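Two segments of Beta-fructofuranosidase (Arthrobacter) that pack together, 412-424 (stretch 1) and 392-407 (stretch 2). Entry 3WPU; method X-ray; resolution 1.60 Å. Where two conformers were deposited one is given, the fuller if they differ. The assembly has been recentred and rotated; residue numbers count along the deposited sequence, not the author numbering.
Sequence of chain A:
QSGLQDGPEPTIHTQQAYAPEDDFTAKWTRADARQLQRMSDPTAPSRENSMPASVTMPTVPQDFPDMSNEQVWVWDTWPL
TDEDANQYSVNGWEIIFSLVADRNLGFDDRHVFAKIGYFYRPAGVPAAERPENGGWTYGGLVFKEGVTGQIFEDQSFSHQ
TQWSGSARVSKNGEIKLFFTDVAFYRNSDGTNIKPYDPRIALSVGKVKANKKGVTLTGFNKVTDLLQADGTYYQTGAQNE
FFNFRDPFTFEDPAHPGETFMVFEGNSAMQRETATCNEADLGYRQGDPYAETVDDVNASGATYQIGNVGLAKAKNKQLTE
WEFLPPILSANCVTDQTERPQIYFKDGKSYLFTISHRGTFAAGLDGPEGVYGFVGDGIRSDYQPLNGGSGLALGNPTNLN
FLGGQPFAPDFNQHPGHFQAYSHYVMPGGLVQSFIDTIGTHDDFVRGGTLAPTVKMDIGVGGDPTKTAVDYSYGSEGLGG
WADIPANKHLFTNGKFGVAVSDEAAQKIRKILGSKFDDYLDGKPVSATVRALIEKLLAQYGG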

# COMPACT_ATOMS: atom_id res chain seq x y z
N ASN A 412 -11.92 12.71 -23.35
CA ASN A 412 -12.02 13.98 -22.64
C ASN A 412 -11.39 13.97 -21.23
O ASN A 412 -11.57 14.91 -20.45
CB ASN A 412 -13.49 14.38 -22.50
CG ASN A 412 -14.09 14.82 -23.83
OD1 ASN A 412 -15.03 14.19 -24.32
ND2 ASN A 412 -13.55 15.87 -24.39
N GLN A 413 -10.67 12.91 -20.92
CA GLN A 413 -10.18 12.71 -19.54
C GLN A 413 -8.77 13.27 -19.38
O GLN A 413 -8.02 13.40 -20.37
CB GLN A 413 -10.28 11.23 -19.18
CG GLN A 413 -10.11 10.94 -17.69
CD GLN A 413 -10.89 11.92 -16.84
OE1 GLN A 413 -10.31 12.83 -16.24
NE2 GLN A 413 -12.20 11.77 -16.82
N HIS A 414 -8.37 13.61 -18.15
CA HIS A 414 -7.03 14.11 -17.87
C HIS A 414 -6.04 12.98 -18.18
O HIS A 414 -6.27 11.84 -17.79
CB HIS A 414 -6.90 14.57 -16.41
CG HIS A 414 -5.64 15.33 -16.13
ND1 HIS A 414 -4.39 14.75 -16.16
CD2 HIS A 414 -5.43 16.64 -15.84
CE1 HIS A 414 -3.47 15.65 -15.89
NE2 HIS A 414 -4.07 16.81 -15.69
N PRO A 415 -4.93 13.28 -18.89
CA PRO A 415 -3.99 12.19 -19.26
C PRO A 415 -3.17 11.58 -18.12
O PRO A 415 -2.45 10.62 -18.32
CB PRO A 415 -3.07 12.86 -20.30
CG PRO A 415 -3.21 14.33 -20.05
CD PRO A 415 -4.62 14.55 -19.58
N GLY A 416 -3.34 12.13 -16.93
CA GLY A 416 -2.75 11.58 -15.69
C GLY A 416 -3.73 10.81 -14.84
O GLY A 416 -3.40 10.46 -13.70
N HIS A 417 -4.93 10.55 -15.34
CA HIS A 417 -5.99 9.86 -14.58
C HIS A 417 -5.52 8.53 -14.00
O HIS A 417 -5.96 8.15 -12.92
CB HIS A 417 -7.17 9.61 -15.53
CG HIS A 417 -8.45 9.23 -14.87
ND1 HIS A 417 -8.81 7.92 -14.65
CD2 HIS A 417 -9.51 9.98 -14.50
CE1 HIS A 417 -10.03 7.88 -14.14
NE2 HIS A 417 -10.48 9.12 -14.04
N PHE A 418 -4.62 7.84 -14.69
CA PHE A 418 -4.08 6.56 -14.24
C PHE A 418 -2.57 6.60 -14.00
O PHE A 418 -1.89 5.58 -14.07
CB PHE A 418 -4.41 5.47 -15.25
CG PHE A 418 -5.88 5.31 -15.53
CD1 PHE A 418 -6.74 4.81 -14.55
CD2 PHE A 418 -6.42 5.63 -16.77
CE1 PHE A 418 -8.09 4.63 -14.80
CE2 PHE A 418 -7.78 5.45 -17.02
CZ PHE A 418 -8.61 4.97 -16.03
N GLN A 419 -2.03 7.79 -13.71
CA GLN A 419 -0.58 7.98 -13.65
C GLN A 419 0.07 7.24 -12.52
O GLN A 419 1.28 7.03 -12.54
CB GLN A 419 -0.20 9.46 -13.56
CG GLN A 419 -0.59 10.10 -12.23
CD GLN A 419 -0.18 11.56 -12.13
OE1 GLN A 419 0.01 12.24 -13.14
NE2 GLN A 419 -0.01 12.03 -10.91
N ALA A 420 -0.72 6.91 -11.49
CA ALA A 420 -0.19 6.36 -10.26
C ALA A 420 -1.19 5.40 -9.64
O ALA A 420 -2.41 5.63 -9.68
CB ALA A 420 0.13 7.49 -9.28
N TYR A 421 -0.67 4.30 -9.09
CA TYR A 421 -1.47 3.38 -8.29
C TYR A 421 -0.60 2.66 -7.24
O TYR A 421 0.63 2.84 -7.21
CB TYR A 421 -2.31 2.40 -9.16
CG TYR A 421 -3.54 1.95 -8.42
CD1 TYR A 421 -4.51 2.88 -8.07
CD2 TYR A 421 -3.68 0.64 -7.98
CE1 TYR A 421 -5.62 2.51 -7.34
CE2 TYR A 421 -4.77 0.26 -7.20
CZ TYR A 421 -5.75 1.20 -6.90
OH TYR A 421 -6.88 0.86 -6.15
N SER A 422 -1.29 1.92 -6.36
CA SER A 422 -0.69 1.19 -5.25
C SER A 422 0.24 2.05 -4.41
O SER A 422 1.33 1.63 -3.97
CB SER A 422 0.00 -0.08 -5.76
OG SER A 422 -0.97 -0.92 -6.36
N HIS A 423 -0.22 3.26 -4.13
CA HIS A 423 0.54 4.21 -3.38
C HIS A 423 0.84 3.65 -1.98
O HIS A 423 0.10 2.81 -1.44
CB HIS A 423 -0.26 5.48 -3.15
CG HIS A 423 -0.73 6.17 -4.39
ND1 HIS A 423 -1.58 5.58 -5.29
CD2 HIS A 423 -0.52 7.43 -4.82
CE1 HIS A 423 -1.87 6.46 -6.25
NE2 HIS A 423 -1.23 7.58 -5.98
N TYR A 424 1.93 4.14 -1.42
CA TYR A 424 2.34 3.73 -0.08
C TYR A 424 2.91 4.94 0.61
O TYR A 424 3.81 5.60 0.09
CB TYR A 424 3.39 2.61 -0.21
CG TYR A 424 3.90 2.17 1.14
CD1 TYR A 424 3.20 1.26 1.91
CD2 TYR A 424 5.07 2.70 1.64
CE1 TYR A 424 3.63 0.89 3.17
CE2 TYR A 424 5.53 2.33 2.90
CZ TYR A 424 4.83 1.42 3.65
OH TYR A 424 5.27 1.02 4.91
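Stretch 2 (392-407) ALGNPTNLNFLGGQPF

Stretch 2 lies on stretch 1 mostly as loop against loop, burying 893 Å² in all. The two runs pass in opposite senses: L393 lies nearest H423, T397 nearest H417 and N398 nearest Q413. Beyond N398 a type I turn, N398 to F401, folds the chain back, and P406 ends up near F418, with CA atoms 6.1 Å apart. Stretch 1 has two type I turns of its own, H414 to H417 and G416 to Q419.

N395 covers the most surface in stretch 2. Its side chain, with chi1 in the m well, points toward stretch 1. N395 ND2 donates to A420 O at 2.9 Å and to H417 O at 3.0 Å, so one amide ties down two backbone carbonyls, one within the second turn (H417) and one just after it (A420). N395 OD1 accepts from a water at 2.8 Å; the same water donates to L393 O and is hydrogen-bonded to H423 NE2, 2.8 Å away.

P396 follows, also directed toward stretch 1. Its CB sits over one face of the H414 ring, 3.4 Å from the centroid, a CH-pi contact almost along the ring normal. P396 O lies 3.3 Å from H417 CA, in a CA-H...O contact.

F418 covers the most surface in stretch 1. Its ring reaches the returning arm of stretch 2. P406 CD lies over one face, 3.8 Å from the ring centroid, while G404 O approaches the ring edge, 3.5 Å from CZ of F418.

Q413 joins both arms of stretch 2. Q413 OE1 accepts from N398 N at 2.8 Å. Q413 NE2 donates to N398 O at 3.0 Å and to L402 O at 2.9 Å. The amide therefore braces the N398 turn. Nearby, N412 CB packs over the F401 ring, 3.7 Å from its centroid.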

# COMPACT_ATOMS: atom_id res chain seq x y z
N ALA A 392 -7.36 11.78 0.01
CA ALA A 392 -6.08 12.37 0.39
C ALA A 392 -5.18 12.68 -0.82
O ALA A 392 -4.56 13.74 -0.88
CB ALA A 392 -5.35 11.47 1.36
N LEU A 393 -5.11 11.77 -1.78
CA LEU A 393 -4.20 12.00 -2.91
C LEU A 393 -4.73 11.33 -4.18
O LEU A 393 -4.44 10.15 -4.44
CB LEU A 393 -2.79 11.49 -2.58
CG LEU A 393 -1.67 11.88 -3.56
CD1 LEU A 393 -1.32 13.33 -3.36
CD2 LEU A 393 -0.42 11.02 -3.35
N GLY A 394 -5.49 12.08 -4.95
CA GLY A 394 -6.10 11.61 -6.17
C GLY A 394 -5.28 11.92 -7.40
O GLY A 394 -4.60 12.95 -7.49
N ASN A 395 -5.29 10.99 -8.35
CA ASN A 395 -4.71 11.33 -9.64
C ASN A 395 -5.48 12.51 -10.23
O ASN A 395 -6.66 12.73 -9.92
CB ASN A 395 -4.74 10.14 -10.56
CG ASN A 395 -3.79 9.04 -10.14
OD1 ASN A 395 -2.86 9.25 -9.34
ND2 ASN A 395 -4.00 7.86 -10.67
N PRO A 396 -4.81 13.29 -11.11
CA PRO A 396 -5.55 14.38 -11.72
C PRO A 396 -6.67 13.77 -12.55
O PRO A 396 -6.43 12.82 -13.29
CB PRO A 396 -4.51 15.07 -12.62
CG PRO A 396 -3.26 14.29 -12.54
CD PRO A 396 -3.36 13.32 -11.40
N THR A 397 -7.87 14.34 -12.40
CA THR A 397 -9.12 13.69 -12.77
C THR A 397 -10.18 14.75 -13.03
O THR A 397 -10.38 15.64 -12.22
CB THR A 397 -9.64 12.81 -11.58
OG1 THR A 397 -8.72 11.75 -11.33
CG2 THR A 397 -11.02 12.21 -11.89
N ASN A 398 -10.83 14.65 -14.20
CA ASN A 398 -12.03 15.43 -14.44
C ASN A 398 -13.26 14.59 -14.22
O ASN A 398 -13.60 13.76 -15.07
CB ASN A 398 -12.04 16.01 -15.87
CG ASN A 398 -13.04 17.16 -16.00
OD1 ASN A 398 -14.11 17.13 -15.39
ND2 ASN A 398 -12.70 18.19 -16.80
N LEU A 399 -13.94 14.80 -13.09
CA LEU A 399 -15.12 13.98 -12.77
C LEU A 399 -16.31 14.27 -13.68
O LEU A 399 -17.26 13.49 -13.70
CB LEU A 399 -15.54 14.11 -11.30
CG LEU A 399 -14.61 13.47 -10.27
CD1 LEU A 399 -15.24 13.67 -8.89
CD2 LEU A 399 -14.33 12.00 -10.52
N ASN A 400 -16.23 15.36 -14.45
CA ASN A 400 -17.26 15.70 -15.42
C ASN A 400 -17.21 14.86 -16.69
O ASN A 400 -18.11 14.95 -17.52
CB ASN A 400 -17.20 17.19 -15.79
CG ASN A 400 -17.22 18.08 -14.56
OD1 ASN A 400 -16.24 18.76 -14.25
ND2 ASN A 400 -18.31 18.03 -13.85
N PHE A 401 -16.18 14.03 -16.83
CA PHE A 401 -16.04 13.13 -17.97
C PHE A 401 -15.80 11.70 -17.51
O PHE A 401 -15.37 11.45 -16.36
CB PHE A 401 -14.92 13.63 -18.89
CG PHE A 401 -15.19 14.99 -19.46
CD1 PHE A 401 -16.02 15.12 -20.57
CD2 PHE A 401 -14.66 16.12 -18.89
CE1 PHE A 401 -16.31 16.37 -21.08
CE2 PHE A 401 -14.94 17.37 -19.40
CZ PHE A 401 -15.76 17.50 -20.50
N LEU A 402 -16.15 10.76 -18.38
CA LEU A 402 -15.96 9.35 -18.10
C LEU A 402 -14.48 9.06 -17.80
O LEU A 402 -13.57 9.72 -18.32
CB LEU A 402 -16.44 8.49 -19.29
CG LEU A 402 -17.93 8.61 -19.66
CD1 LEU A 402 -18.22 7.74 -20.87
CD2 LEU A 402 -18.82 8.20 -18.50
N GLY A 403 -14.24 8.09 -16.93
CA GLY A 403 -12.90 7.77 -16.49
C GLY A 403 -12.06 7.01 -17.52
O GLY A 403 -10.84 7.04 -17.47
N GLY A 404 -12.71 6.28 -18.42
CA GLY A 404 -11.98 5.38 -19.31
C GLY A 404 -11.29 4.24 -18.57
O GLY A 404 -11.65 3.91 -17.42
N GLN A 405 -10.28 3.67 -19.20
CA GLN A 405 -9.47 2.59 -18.61
C GLN A 405 -8.00 2.79 -18.92
O GLN A 405 -7.64 3.45 -19.89
CB GLN A 405 -9.88 1.22 -19.16
CG GLN A 405 -11.28 0.79 -18.86
CD GLN A 405 -11.52 0.61 -17.38
OE1 GLN A 405 -10.61 0.25 -16.62
NE2 GLN A 405 -12.76 0.86 -16.95
N PRO A 406 -7.12 2.18 -18.10
CA PRO A 406 -5.69 2.34 -18.34
C PRO A 406 -5.21 1.83 -19.71
O PRO A 406 -4.15 2.22 -20.15
CB PRO A 406 -5.03 1.53 -17.22
CG PRO A 406 -6.10 1.19 -16.27
CD PRO A 406 -7.42 1.52 -16.82
N PHE A 407 -6.01 0.96 -20.34
CA PHE A 407 -5.72 0.41 -21.65
C PHE A 407 -6.55 1.10 -22.73
O PHE A 407 -6.42 0.78 -23.91
CB PHE A 407 -5.95 -1.10 -21.68
CG PHE A 407 -7.26 -1.53 -21.11
CD1 PHE A 407 -8.44 -1.46 -21.86
CD2 PHE A 407 -7.34 -1.96 -19.79
CE1 PHE A 407 -9.65 -1.83 -21.31
CE2 PHE A 407 -8.55 -2.33 -19.24
CZ PHE A 407 -9.71 -2.27 -19.99
O HOH W 1 -2.57 9.94 -6.68
O HOH W 2 -8.27 9.10 -11.40